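Local atomic coordinates of zinc finger (CCCH type) motif-containing protein (Toxoplasma gondii, PDB entry 7NJC), a protein that probably reads N6-methyladenosine in mRNA, its YTH domain, the piece studied here, holding the methylated nucleotide in an aromatic pocket. Residues K14-I19 with H55-F60; I18-R23 with S61-G66; G34-S39 with G85-V90. All coordinates share one frame; numbering follows the deposited sequence.

Overall arrangement
Strand 14-21 opens the domain and pairs in parallel with strand 53-62. Contact 1 closes the loop between them, which carries helix 24-33, strand 35-36 and helix 40-52, a largely helical connection between adjacent parallel strands. Contact 2 continues the same pair to its far end, sharing Ile-18 and Ile-19 with contact 1, and there the strands give way to RNA-binding loops. Contact 3 starts inside the loops closed by both and ends beyond them, so it crosses each: it ties edge strand 35-36 to the loop between strands 67-74 and 98-109. Trp-36 of contact 3 packs on Ile-19, Phe-60 and Ser-21, and N-methyladenosine touches contacts 2 and 3.

Contact 1: residues K14-I19 with H55-F60. With TOE (2-[2-(2-methoxy-ethoxy)-ethoxy]-ethoxyl), chain C.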
loop_
_atom_site.group_PDB
_atom_site.type_symbol
_atom_site.label_atom_id
_atom_site.label_comp_id
_atom_site.label_asym_id
_atom_site.label_seq_id
_atom_site.Cartn_x
_atom_site.Cartn_y
_atom_site.Cartn_z
ATOM N N LYS A 14 1.767 -9.869 11.547
ATOM C CA LYS A 14 1.948 -8.834 10.536
ATOM C C LYS A 14 1.718 -9.416 9.153
ATOM O O LYS A 14 2.214 -10.503 8.833
ATOM C CB LYS A 14 3.350 -8.207 10.545
ATOM C CG LYS A 14 3.724 -7.460 11.803
ATOM C CD LYS A 14 4.966 -6.619 11.551
ATOM C CE LYS A 14 5.487 -6.020 12.839
ATOM N NZ LYS A 14 6.654 -5.135 12.592
ATOM N N ARG A 15 0.990 -8.668 8.324
ATOM C CA ARG A 15 0.797 -9.009 6.922
ATOM C C ARG A 15 1.095 -7.781 6.082
ATOM O O ARG A 15 0.973 -6.645 6.554
ATOM C CB ARG A 15 -0.616 -9.520 6.664
ATOM C CG ARG A 15 -0.807 -10.911 7.264
ATOM C CD ARG A 15 -2.241 -11.402 7.164
ATOM N NE ARG A 15 -2.670 -11.635 5.789
ATOM C CZ ARG A 15 -3.898 -12.018 5.466
ATOM N NH1 ARG A 15 -4.799 -12.213 6.422
ATOM N NH2 ARG A 15 -4.226 -12.199 4.193
ATOM N N PHE A 16 1.500 -8.023 4.840
ATOM C CA PHE A 16 2.061 -6.982 3.987
ATOM C C PHE A 16 1.426 -7.066 2.610
ATOM O O PHE A 16 1.446 -8.132 1.985
ATOM C CB PHE A 16 3.580 -7.175 3.832
ATOM C CG PHE A 16 4.341 -7.198 5.139
ATOM C CD1 PHE A 16 4.433 -8.364 5.905
ATOM C CD2 PHE A 16 4.983 -6.055 5.589
ATOM C CE1 PHE A 16 5.142 -8.376 7.095
ATOM C CE2 PHE A 16 5.687 -6.061 6.778
ATOM C CZ PHE A 16 5.774 -7.219 7.533
ATOM N N PHE A 17 0.902 -5.936 2.121
ATOM C CA PHE A 17 0.235 -5.875 0.828
ATOM C C PHE A 17 0.818 -4.753 -0.009
ATOM O O PHE A 17 1.096 -3.665 0.502
ATOM C CB PHE A 17 -1.258 -5.628 0.997
ATOM C CG PHE A 17 -1.962 -6.722 1.748
ATOM C CD1 PHE A 17 -2.008 -6.706 3.139
ATOM C CD2 PHE A 17 -2.550 -7.779 1.066
ATOM C CE1 PHE A 17 -2.650 -7.727 3.846
ATOM C CE2 PHE A 17 -3.196 -8.791 1.755
ATOM C CZ PHE A 17 -3.236 -8.769 3.151
ATOM N N ILE A 18 0.976 -5.012 -1.297
ATOM C CA ILE A 18 1.393 -3.987 -2.238
ATOM C C ILE A 18 0.154 -3.238 -2.699
ATOM O O ILE A 18 -0.867 -3.853 -3.042
ATOM C CB ILE A 18 2.153 -4.606 -3.419
ATOM C CG1 ILE A 18 3.475 -5.190 -2.903
ATOM C CG2 ILE A 18 2.433 -3.551 -4.482
ATOM C CD1 ILE A 18 4.217 -5.999 -3.904
ATOM N N ILE A 19 0.226 -1.911 -2.649
ATOM C CA ILE A 19 -0.840 -1.023 -3.093
ATOM C C ILE A 19 -0.346 -0.306 -4.339
ATOM O O ILE A 19 0.756 0.260 -4.336
ATOM C CB ILE A 19 -1.201 -0.009 -1.993
ATOM C CG1 ILE A 19 -1.836 -0.724 -0.791
ATOM C CG2 ILE A 19 -2.072 1.133 -2.566
ATOM C CD1 ILE A 19 -3.159 -1.446 -1.093
ATOM N N HIS A 55 -1.094 -6.151 12.639
ATOM C CA HIS A 55 -0.623 -5.034 11.823
ATOM C C HIS A 55 -0.763 -5.395 10.357
ATOM O O HIS A 55 -0.160 -6.373 9.904
ATOM C CB HIS A 55 0.854 -4.734 12.112
ATOM C CG HIS A 55 1.115 -4.327 13.527
ATOM N ND1 HIS A 55 1.693 -5.167 14.455
ATOM C CD2 HIS A 55 0.841 -3.175 14.182
ATOM C CE1 HIS A 55 1.783 -4.542 15.617
ATOM N NE2 HIS A 55 1.269 -3.333 15.477
ATOM N N VAL A 56 -1.508 -4.582 9.608
ATOM C CA VAL A 56 -1.598 -4.709 8.156
ATOM C C VAL A 56 -0.775 -3.574 7.563
ATOM O O VAL A 56 -1.107 -2.397 7.747
ATOM C CB VAL A 56 -3.053 -4.680 7.667
ATOM C CG1 VAL A 56 -3.098 -4.699 6.139
ATOM C CG2 VAL A 56 -3.814 -5.878 8.230
ATOM N N LEU A 57 0.311 -3.921 6.882
ATOM C CA LEU A 57 1.201 -2.936 6.284
ATOM C C LEU A 57 0.916 -2.820 4.790
ATOM O O LEU A 57 0.716 -3.828 4.098
ATOM C CB LEU A 57 2.674 -3.306 6.495
ATOM C CG LEU A 57 3.237 -3.197 7.912
ATOM C CD1 LEU A 57 2.733 -1.937 8.604
ATOM C CD2 LEU A 57 2.913 -4.455 8.713
ATOM N N LEU A 58 0.916 -1.587 4.302
ATOM C CA LEU A 58 0.597 -1.275 2.917
ATOM C C LEU A 58 1.830 -0.651 2.293
ATOM O O LEU A 58 2.359 0.328 2.822
ATOM C CB LEU A 58 -0.579 -0.297 2.846
ATOM C CG LEU A 58 -1.852 -0.763 3.570
ATOM C CD1 LEU A 58 -2.918 0.306 3.492
ATOM C CD2 LEU A 58 -2.357 -2.082 3.000
ATOM N N LEU A 59 2.291 -1.223 1.184
ATOM C CA LEU A 59 3.540 -0.814 0.549
ATOM C C LEU A 59 3.151 -0.162 -0.763
ATOM O O LEU A 59 2.691 -0.850 -1.677
ATOM C CB LEU A 59 4.440 -2.025 0.320
ATOM C CG LEU A 59 5.161 -2.573 1.559
ATOM C CD1 LEU A 59 4.224 -3.186 2.587
ATOM C CD2 LEU A 59 6.182 -3.598 1.092
ATOM N N PHE A 60 3.336 1.158 -0.852
ATOM C CA PHE A 60 2.731 1.958 -1.914
ATOM C C PHE A 60 3.661 2.085 -3.110
ATOM O O PHE A 60 4.821 2.475 -2.958
ATOM C CB PHE A 60 2.407 3.363 -1.404
ATOM C CG PHE A 60 1.285 3.402 -0.427
ATOM C CD1 PHE A 60 1.534 3.293 0.927
ATOM C CD2 PHE A 60 -0.018 3.569 -0.862
ATOM C CE1 PHE A 60 0.497 3.334 1.838
ATOM C CE2 PHE A 60 -1.063 3.610 0.044
ATOM C CZ PHE A 60 -0.808 3.498 1.395
HETATM O "O2'" TOE C . 9.158 -6.199 10.817
HETATM C "CA'" TOE C . 9.746 -4.974 10.472
HETATM C "CB'" TOE C . 8.781 -4.193 9.585
HETATM O "OC'" TOE C . 7.707 -3.743 10.365
HETATM C "CD'" TOE C . 6.858 -2.847 9.706
HETATM C "CE'" TOE C . 6.255 -1.859 10.704
HETATM O "OF'" TOE C . 5.420 -2.542 11.593
HETATM C "CG'" TOE C . 4.499 -1.721 12.254
HETATM C "CH'" TOE C . 4.805 -1.692 13.751
HETATM O "OI'" TOE C . 5.062 -2.984 14.216
HETATM C "CK'" TOE C . 5.363 -3.042 15.583
#
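From Lys-14 beside His-55 to Ile-19 beside Phe-60, the two strands run parallel in unbroken register, their axes 4.5 Å apart and crossing at -29°. Five backbone hydrogen bonds join them: Arg-15, Phe-17 and Ile-19 give their N-H groups to the carbonyls of His-55, Leu-57 and Leu-59, and the Arg-15 and Phe-17 carbonyls receive those of Leu-57 and Leu-59. The bond from Leu-57 N to Arg-15 O, 2.8 Å, is almost straight (178° at the hydrogen). On the face of Phe-16, Leu-57 and Leu-59, the Phe-16 ring and Leu-57 lie side by side. Leu-57 CD2 makes an off-centre CH-pi contact, 4.2 Å from the Phe-16 ring centroid, while Leu-59 CD1 meets the ring edge near its plane; helix 137-148 packs over Phe-16 and Leu-59. The other face is mostly apolar apart from Arg-15. Phe-17 CD1 touches Val-56 CG1 at 3.8 Å, under helix 40-52. Ile-19 sends its two branches apart: CG1 goes to Leu-58 CB, and CG2, anti to the backbone N, lies 3.6 Å from Phe-60 CD2. Phe-60 in turn stacks on Trp-102 and meets Trp-36 edge-to-face, linking this core to the methyladenosine pocket. Arg-15 turns its end away, to a salt bridge with Glu-134. At the N-terminal end Lys-14, extended beyond CG, passes Leu-57 CD2 and delivers NZ to four oxygens of the bound polyether, which also bonds Ser-141 OG, the shortest lysine bond being NZ to OC' at 2.8 Å. Ether oxygen OI' also sits 3.9 Å above the centre of the His-55 ring. His-55 ND1 is buried without a partner. The polyether curls round the ammonium group much as a crown ether does, four oxygens sharing three N-H groups, which would probably stabilise the positive charge.

Contact 2: residues I18-R23 with S61-G66; sequences IIKSNR and SANESG. With 6MD (N-methyladenosine), chain D; nucleotides of chain B.
Lys-20 and Ser-61 make the tight side of this contact, where strands 14-21 and 53-62 run out. The lysine chain is bent at chi2 and chi3 (-63° and -64°), which folds its end across the neighbouring strand and brings NZ to Ser-61 OG at 2.8 Å. The same NZ bonds OP1 of A5 of chain B at 3.0 Å and, weakly, O3' of C4 of chain B. Ser-61 OG is also hydrogen-bonded to Gly-67 O, which would help fix it for NZ. Backbone pairing brackets this site: Ser-61 N to Ile-19 O at 2.8 Å and, straight at the hydrogen, Asn-63 N to Ser-21 O at 2.8 Å. Between them Ser-21 N reaches Ser-61 O only weakly, at 3.5 Å. Beyond, the contact opens to solvent: Asn-22 and Arg-23 are exposed, and Asn-22, pointing away overall, touches Asn-63 ND2 with CB. A type II turn from Ala-62 to Ser-65 carries the second segment away, Ala-62 O accepting hydrogen bonds from both N and OG of Ser-65. N-methyladenosine bridges the two segments: Asn-22 N bonds its N3 at 3.1 Å, and its ribose O2' reaches Asn-63 OD1 in a weak bond. With Glu-64 N also donating to OP1 of A5 of chain B at 2.9 Å, a backbone amide and a lysine grip one phosphate oxygen, and the lysine would probably offset part of its negative charge.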
loop_
_atom_site.group_PDB
_atom_site.type_symbol
_atom_site.label_atom_id
_atom_site.label_comp_id
_atom_site.label_asym_id
_atom_site.label_seq_id
_atom_site.Cartn_x
_atom_site.Cartn_y
_atom_site.Cartn_z
ATOM N N ILE A 18 0.976 -5.012 -1.297
ATOM C CA ILE A 18 1.393 -3.987 -2.238
ATOM C C ILE A 18 0.154 -3.238 -2.699
ATOM O O ILE A 18 -0.867 -3.853 -3.042
ATOM C CB ILE A 18 2.153 -4.606 -3.419
ATOM C CG1 ILE A 18 3.475 -5.190 -2.903
ATOM C CG2 ILE A 18 2.433 -3.551 -4.482
ATOM C CD1 ILE A 18 4.217 -5.999 -3.904
ATOM N N ILE A 19 0.226 -1.911 -2.649
ATOM C CA ILE A 19 -0.840 -1.023 -3.093
ATOM C C ILE A 19 -0.346 -0.306 -4.339
ATOM O O ILE A 19 0.756 0.260 -4.336
ATOM C CB ILE A 19 -1.201 -0.009 -1.993
ATOM C CG1 ILE A 19 -1.836 -0.724 -0.791
ATOM C CG2 ILE A 19 -2.072 1.133 -2.566
ATOM C CD1 ILE A 19 -3.159 -1.446 -1.093
ATOM N N LYS A 20 -1.148 -0.334 -5.404
ATOM C CA LYS A 20 -0.833 0.377 -6.634
ATOM C C LYS A 20 -1.803 1.538 -6.805
ATOM O O LYS A 20 -2.978 1.438 -6.443
ATOM C CB LYS A 20 -0.933 -0.552 -7.851
ATOM C CG LYS A 20 -0.003 -1.766 -7.809
ATOM C CD LYS A 20 1.477 -1.410 -7.813
ATOM C CE LYS A 20 1.882 -0.710 -9.104
ATOM N NZ LYS A 20 3.367 -0.699 -9.284
ATOM N N SER A 21 -1.304 2.647 -7.345
ATOM C CA SER A 21 -2.142 3.803 -7.636
ATOM C C SER A 21 -1.903 4.211 -9.075
ATOM O O SER A 21 -0.754 4.331 -9.496
ATOM C CB SER A 21 -1.787 4.984 -6.732
ATOM O OG SER A 21 -2.627 6.091 -7.037
ATOM N N ASN A 22 -2.980 4.442 -9.828
ATOM C CA ASN A 22 -2.783 4.888 -11.202
ATOM C C ASN A 22 -2.560 6.394 -11.324
ATOM O O ASN A 22 -2.312 6.878 -12.432
ATOM C CB ASN A 22 -3.907 4.394 -12.125
ATOM C CG ASN A 22 -5.291 4.751 -11.618
ATOM O OD1 ASN A 22 -5.493 5.785 -10.976
ATOM N ND2 ASN A 22 -6.266 3.888 -11.914
ATOM N N ARG A 23 -2.616 7.142 -10.225
ATOM C CA ARG A 23 -2.445 8.589 -10.262
ATOM C C ARG A 23 -1.631 9.019 -9.053
ATOM O O ARG A 23 -1.967 8.664 -7.923
ATOM C CB ARG A 23 -3.808 9.300 -10.261
ATOM C CG ARG A 23 -4.681 8.932 -11.468
ATOM C CD ARG A 23 -6.045 9.573 -11.421
ATOM N NE ARG A 23 -5.933 11.022 -11.449
ATOM C CZ ARG A 23 -6.910 11.840 -11.816
ATOM N NH1 ARG A 23 -8.092 11.356 -12.196
ATOM N NH2 ARG A 23 -6.703 13.143 -11.800
ATOM N N SER A 61 3.126 1.811 -4.300
ATOM C CA SER A 61 3.871 1.905 -5.555
ATOM C C SER A 61 2.952 2.459 -6.638
ATOM O O SER A 61 2.043 1.757 -7.101
ATOM C CB SER A 61 4.392 0.529 -5.962
ATOM O OG SER A 61 4.925 0.556 -7.278
ATOM N N ALA A 62 3.205 3.694 -7.070
ATOM C CA ALA A 62 2.430 4.266 -8.163
ATOM C C ALA A 62 2.733 3.543 -9.470
ATOM O O ALA A 62 3.875 3.141 -9.730
ATOM C CB ALA A 62 2.743 5.754 -8.315
ATOM N N ASN A 63 1.698 3.374 -10.295
ATOM C CA ASN A 63 1.870 2.721 -11.590
ATOM C C ASN A 63 2.946 3.444 -12.392
ATOM O O ASN A 63 2.963 4.677 -12.459
ATOM C CB ASN A 63 0.558 2.765 -12.380
ATOM C CG ASN A 63 -0.510 1.803 -11.853
ATOM O OD1 ASN A 63 -0.383 1.220 -10.781
ATOM N ND2 ASN A 63 -1.587 1.648 -12.625
ATOM N N GLU A 64 3.845 2.673 -12.999
ATOM C CA GLU A 64 4.907 3.184 -13.865
ATOM C C GLU A 64 5.918 4.065 -13.141
ATOM O O GLU A 64 6.703 4.760 -13.799
ATOM C CB GLU A 64 4.365 3.880 -15.118
ATOM C CG GLU A 64 3.493 2.986 -15.980
ATOM C CD GLU A 64 4.274 1.873 -16.670
ATOM O OE1 GLU A 64 5.523 1.893 -16.632
ATOM O OE2 GLU A 64 3.634 0.976 -17.259
ATOM N N SER A 65 5.931 4.047 -11.805
ATOM C CA SER A 65 6.932 4.786 -11.045
ATOM C C SER A 65 8.247 4.031 -10.907
ATOM O O SER A 65 9.267 4.647 -10.573
ATOM C CB SER A 65 6.404 5.095 -9.644
ATOM O OG SER A 65 6.296 3.900 -8.884
ATOM N N GLY A 66 8.245 2.719 -11.136
ATOM C CA GLY A 66 9.453 1.926 -11.020
ATOM C C GLY A 66 9.839 1.498 -9.620
ATOM O O GLY A 66 10.933 0.951 -9.442
HETATM O "O5'" 6MD D . -7.918 -1.163 -11.985
HETATM C "C5'" 6MD D . -6.838 -1.539 -11.127
HETATM C "C4'" 6MD D . -5.932 -0.361 -10.864
HETATM O "O4'" 6MD D . -6.553 0.548 -9.938
HETATM C "C3'" 6MD D . -4.599 -0.623 -10.258
HETATM O "O3'" 6MD D . -3.627 -1.277 -10.999
HETATM C "C2'" 6MD D . -4.239 0.634 -9.584
HETATM O "O2'" 6MD D . -3.055 1.314 -9.814
HETATM C "C1'" 6MD D . -5.546 1.370 -9.379
HETATM N N9 6MD D . -5.965 1.738 -8.025
HETATM C C8 6MD D . -6.431 0.959 -7.146
HETATM N N7 6MD D . -6.810 1.742 -6.091
HETATM C C5 6MD D . -6.557 3.053 -6.446
HETATM C C6 6MD D . -6.700 4.356 -5.844
HETATM N N6 6MD D . -7.254 4.526 -4.475
HETATM N N1 6MD D . -6.338 5.444 -6.516
HETATM C C2 6MD D . -5.824 5.345 -7.767
HETATM N N3 6MD D . -5.665 4.143 -8.359
HETATM C C4 6MD D . -6.023 2.991 -7.744
HETATM C CZ 6MD D . -7.525 5.848 -4.020
ATOM P P A B 5 3.151 -0.831 -13.097
ATOM O OP1 A B 5 3.955 -0.065 -12.110
ATOM O OP2 A B 5 2.120 -0.135 -13.915
ATOM O "O5'" A B 5 4.104 -1.582 -14.137
ATOM C "C5'" A B 5 5.151 -2.459 -13.726
ATOM C "C4'" A B 5 5.716 -3.236 -14.898
ATOM O "O4'" A B 5 4.629 -3.935 -15.569
ATOM C "C3'" A B 5 6.402 -2.398 -15.975
ATOM O "O3'" A B 5 7.440 -3.168 -16.591
ATOM C "C2'" A B 5 5.276 -2.164 -16.978
ATOM O "O2'" A B 5 5.706 -1.864 -18.287
ATOM C "C1'" A B 5 4.522 -3.492 -16.913
ATOM N N9 A B 5 3.093 -3.380 -17.230
ATOM C C8 A B 5 2.192 -2.538 -16.622
ATOM N N7 A B 5 0.967 -2.636 -17.081
ATOM C C5 A B 5 1.061 -3.614 -18.060
ATOM C C6 A B 5 0.097 -4.172 -18.919
ATOM N N6 A B 5 -1.190 -3.809 -18.923
ATOM N N1 A B 5 0.506 -5.128 -19.782
ATOM C C2 A B 5 1.798 -5.489 -19.774
ATOM N N3 A B 5 2.797 -5.036 -19.015
ATOM C C4 A B 5 2.360 -4.088 -18.164
ATOM P P C B 4 -3.211 -2.764 -11.139
ATOM O OP1 C B 4 -3.414 -3.121 -12.577
ATOM O OP2 C B 4 -3.777 -3.565 -10.027
ATOM O "O5'" C B 4 -1.659 -2.639 -10.834
ATOM C "C5'" C B 4 -0.745 -2.224 -11.827
ATOM C "C4'" C B 4 0.382 -3.211 -11.930
ATOM O "O4'" C B 4 -0.131 -4.488 -12.365
ATOM C "C3'" C B 4 1.474 -2.866 -12.920
ATOM O "O3'" C B 4 2.426 -2.017 -12.298
ATOM C "C2'" C B 4 2.042 -4.233 -13.295
ATOM O "O2'" C B 4 2.972 -4.644 -12.306
ATOM C "C1'" C B 4 0.813 -5.142 -13.173
ATOM N N1 C B 4 0.149 -5.486 -14.450
ATOM C C2 C B 4 0.777 -6.330 -15.371
ATOM O O2 C B 4 1.928 -6.745 -15.139
ATOM N N3 C B 4 0.113 -6.654 -16.509
ATOM C C4 C B 4 -1.124 -6.199 -16.731
ATOM N N4 C B 4 -1.726 -6.553 -17.870
ATOM C C5 C B 4 -1.795 -5.359 -15.798
ATOM C C6 C B 4 -1.130 -5.044 -14.678
#

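Contact 3: residues G34-S39 with G85-V90; sequences GVWATS and GIWGPV. With 6MD (N-methyladenosine), chain D.
The backbone around Trp-36 and Ala-37 faces a type I turn from Gly-85 to Gly-88 but stays well apart from it, the CA atoms of Ala-37 and Trp-87 being 8.9 Å from each other. The Trp-87 indole spans the gap. Its CH2 corner pushes into the strand, with Val-35 O in the ring plane at the edge, 3.6 Å from CH2, and Trp-36 CE3 at 3.8 Å from the same atom. Ala-37 CB rests 3.6 Å from Trp-87 NE1, which is itself bonded to Asn-97. The six-membered rings of Trp-36 and Trp-87 meet obliquely, their planes at 72°. Together they form two walls of the aromatic cage by which YTH domains recognise N6-methyladenosine. The methyl carbon CZ of the ligand stands 3.5 Å above the Trp-87 ring plane, over its centre, and Ile-86 CG2 backs the opposite face. Trp-36, its CG anti to the backbone N (chi1 -166°), turns a ring face to the ligand's amino end, where N6 lies 3.4 Å above the Trp-36 ring plane, offset toward the rim. A backbone acceptor adds a polar contact: N6 of N-methyladenosine donates its remaining hydrogen to Ala-37 O at 2.7 Å, and Asn-26 ND2 is a further partner of the ligand. Behind Trp-36, Phe-60 meets the ring edge-to-face, and Ser-30 OG bonds the carbonyl of Val-35.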
loop_
_atom_site.group_PDB
_atom_site.type_symbol
_atom_site.label_atom_id
_atom_site.label_comp_id
_atom_site.label_asym_id
_atom_site.label_seq_id
_atom_site.Cartn_x
_atom_site.Cartn_y
_atom_site.Cartn_z
ATOM N N GLY A 34 -4.100 10.991 5.433
ATOM C CA GLY A 34 -4.062 9.722 6.133
ATOM C C GLY A 34 -5.206 8.796 5.769
ATOM O O GLY A 34 -5.879 8.242 6.646
ATOM N N VAL A 35 -5.406 8.585 4.469
ATOM C CA VAL A 35 -6.589 7.891 3.974
ATOM C C VAL A 35 -6.218 7.115 2.719
ATOM O O VAL A 35 -5.332 7.515 1.956
ATOM C CB VAL A 35 -7.733 8.905 3.714
ATOM C CG1 VAL A 35 -7.343 9.908 2.635
ATOM C CG2 VAL A 35 -9.037 8.193 3.359
ATOM N N TRP A 36 -6.899 5.984 2.519
ATOM C CA TRP A 36 -6.783 5.231 1.277
ATOM C C TRP A 36 -8.128 4.580 0.975
ATOM O O TRP A 36 -9.034 4.557 1.814
ATOM C CB TRP A 36 -5.638 4.198 1.338
ATOM C CG TRP A 36 -5.298 3.654 -0.006
ATOM C CD1 TRP A 36 -5.472 2.370 -0.452
ATOM C CD2 TRP A 36 -4.763 4.393 -1.108
ATOM N NE1 TRP A 36 -5.063 2.261 -1.766
ATOM C CE2 TRP A 36 -4.615 3.488 -2.190
ATOM C CE3 TRP A 36 -4.373 5.729 -1.282
ATOM C CZ2 TRP A 36 -4.113 3.880 -3.432
ATOM C CZ3 TRP A 36 -3.875 6.118 -2.508
ATOM C CH2 TRP A 36 -3.741 5.196 -3.570
ATOM N N ALA A 37 -8.271 4.099 -0.256
ATOM C CA ALA A 37 -9.377 3.239 -0.647
ATOM C C ALA A 37 -8.885 2.376 -1.793
ATOM O O ALA A 37 -7.988 2.772 -2.536
ATOM C CB ALA A 37 -10.608 4.032 -1.116
ATOM N N THR A 38 -9.474 1.194 -1.933
ATOM C CA THR A 38 -9.055 0.258 -2.962
ATOM C C THR A 38 -10.293 -0.291 -3.661
ATOM O O THR A 38 -11.424 0.088 -3.343
ATOM C CB THR A 38 -8.129 -0.813 -2.362
ATOM O OG1 THR A 38 -7.577 -1.624 -3.403
ATOM C CG2 THR A 38 -8.865 -1.680 -1.345
ATOM N N SER A 39 -10.075 -1.160 -4.647
ATOM C CA SER A 39 -11.182 -1.812 -5.335
ATOM C C SER A 39 -12.062 -2.552 -4.329
ATOM O O SER A 39 -11.629 -2.919 -3.234
ATOM C CB SER A 39 -10.653 -2.815 -6.357
ATOM O OG SER A 39 -9.967 -3.872 -5.705
ATOM N N GLY A 85 -15.876 10.912 -0.958
ATOM C CA GLY A 85 -15.655 11.472 -2.280
ATOM C C GLY A 85 -14.340 12.191 -2.475
ATOM O O GLY A 85 -14.171 12.870 -3.497
ATOM N N ILE A 86 -13.391 12.036 -1.548
ATOM C CA ILE A 86 -12.150 12.807 -1.586
ATOM C C ILE A 86 -11.354 12.561 -2.869
ATOM O O ILE A 86 -10.624 13.447 -3.331
ATOM C CB ILE A 86 -11.320 12.525 -0.316
ATOM C CG1 ILE A 86 -10.200 13.553 -0.169
ATOM C CG2 ILE A 86 -10.758 11.091 -0.337
ATOM C CD1 ILE A 86 -9.469 13.452 1.152
ATOM N N TRP A 87 -11.488 11.376 -3.474
ATOM C CA TRP A 87 -10.729 11.044 -4.678
ATOM C C TRP A 87 -11.362 11.583 -5.951
ATOM O O TRP A 87 -10.757 11.457 -7.021
ATOM C CB TRP A 87 -10.609 9.528 -4.843
ATOM C CG TRP A 87 -10.282 8.825 -3.575
ATOM C CD1 TRP A 87 -11.123 8.058 -2.836
ATOM C CD2 TRP A 87 -9.038 8.861 -2.869
ATOM N NE1 TRP A 87 -10.480 7.593 -1.718
ATOM C CE2 TRP A 87 -9.199 8.079 -1.707
ATOM C CE3 TRP A 87 -7.804 9.474 -3.105
ATOM C CZ2 TRP A 87 -8.170 7.885 -0.787
ATOM C CZ3 TRP A 87 -6.781 9.280 -2.186
ATOM C CH2 TRP A 87 -6.977 8.494 -1.039
ATOM N N GLY A 88 -12.558 12.160 -5.869
ATOM C CA GLY A 88 -13.298 12.512 -7.054
ATOM C C GLY A 88 -14.177 11.363 -7.501
ATOM O O GLY A 88 -14.442 10.425 -6.740
ATOM N N PRO A 89 -14.632 11.408 -8.753
ATOM C CA PRO A 89 -15.583 10.392 -9.236
ATOM C C PRO A 89 -15.092 8.952 -9.147
ATOM O O PRO A 89 -15.932 8.045 -9.093
ATOM C CB PRO A 89 -15.834 10.814 -10.688
ATOM C CG PRO A 89 -15.600 12.296 -10.672
ATOM C CD PRO A 89 -14.455 12.503 -9.721
ATOM N N VAL A 90 -13.779 8.703 -9.116
ATOM C CA VAL A 90 -13.302 7.329 -8.953
ATOM C C VAL A 90 -13.801 6.706 -7.651
ATOM O O VAL A 90 -13.861 5.477 -7.535
ATOM C CB VAL A 90 -11.768 7.229 -9.115
ATOM C CG1 VAL A 90 -11.060 7.871 -7.946
ATOM C CG2 VAL A 90 -11.337 5.773 -9.270
HETATM O "O5'" 6MD D . -7.918 -1.163 -11.985
HETATM C "C5'" 6MD D . -6.838 -1.539 -11.127
HETATM C "C4'" 6MD D . -5.932 -0.361 -10.864
HETATM O "O4'" 6MD D . -6.553 0.548 -9.938
HETATM C "C3'" 6MD D . -4.599 -0.623 -10.258
HETATM O "O3'" 6MD D . -3.627 -1.277 -10.999
HETATM C "C2'" 6MD D . -4.239 0.634 -9.584
HETATM O "O2'" 6MD D . -3.055 1.314 -9.814
HETATM C "C1'" 6MD D . -5.546 1.370 -9.379
HETATM N N9 6MD D . -5.965 1.738 -8.025
HETATM C C8 6MD D . -6.431 0.959 -7.146
HETATM N N7 6MD D . -6.810 1.742 -6.091
HETATM C C5 6MD D . -6.557 3.053 -6.446
HETATM C C6 6MD D . -6.700 4.356 -5.844
HETATM N N6 6MD D . -7.254 4.526 -4.475
HETATM N N1 6MD D . -6.338 5.444 -6.516
HETATM C C2 6MD D . -5.824 5.345 -7.767
HETATM N N3 6MD D . -5.665 4.143 -8.359
HETATM C C4 6MD D . -6.023 2.991 -7.744
HETATM C CZ 6MD D . -7.525 5.848 -4.020
#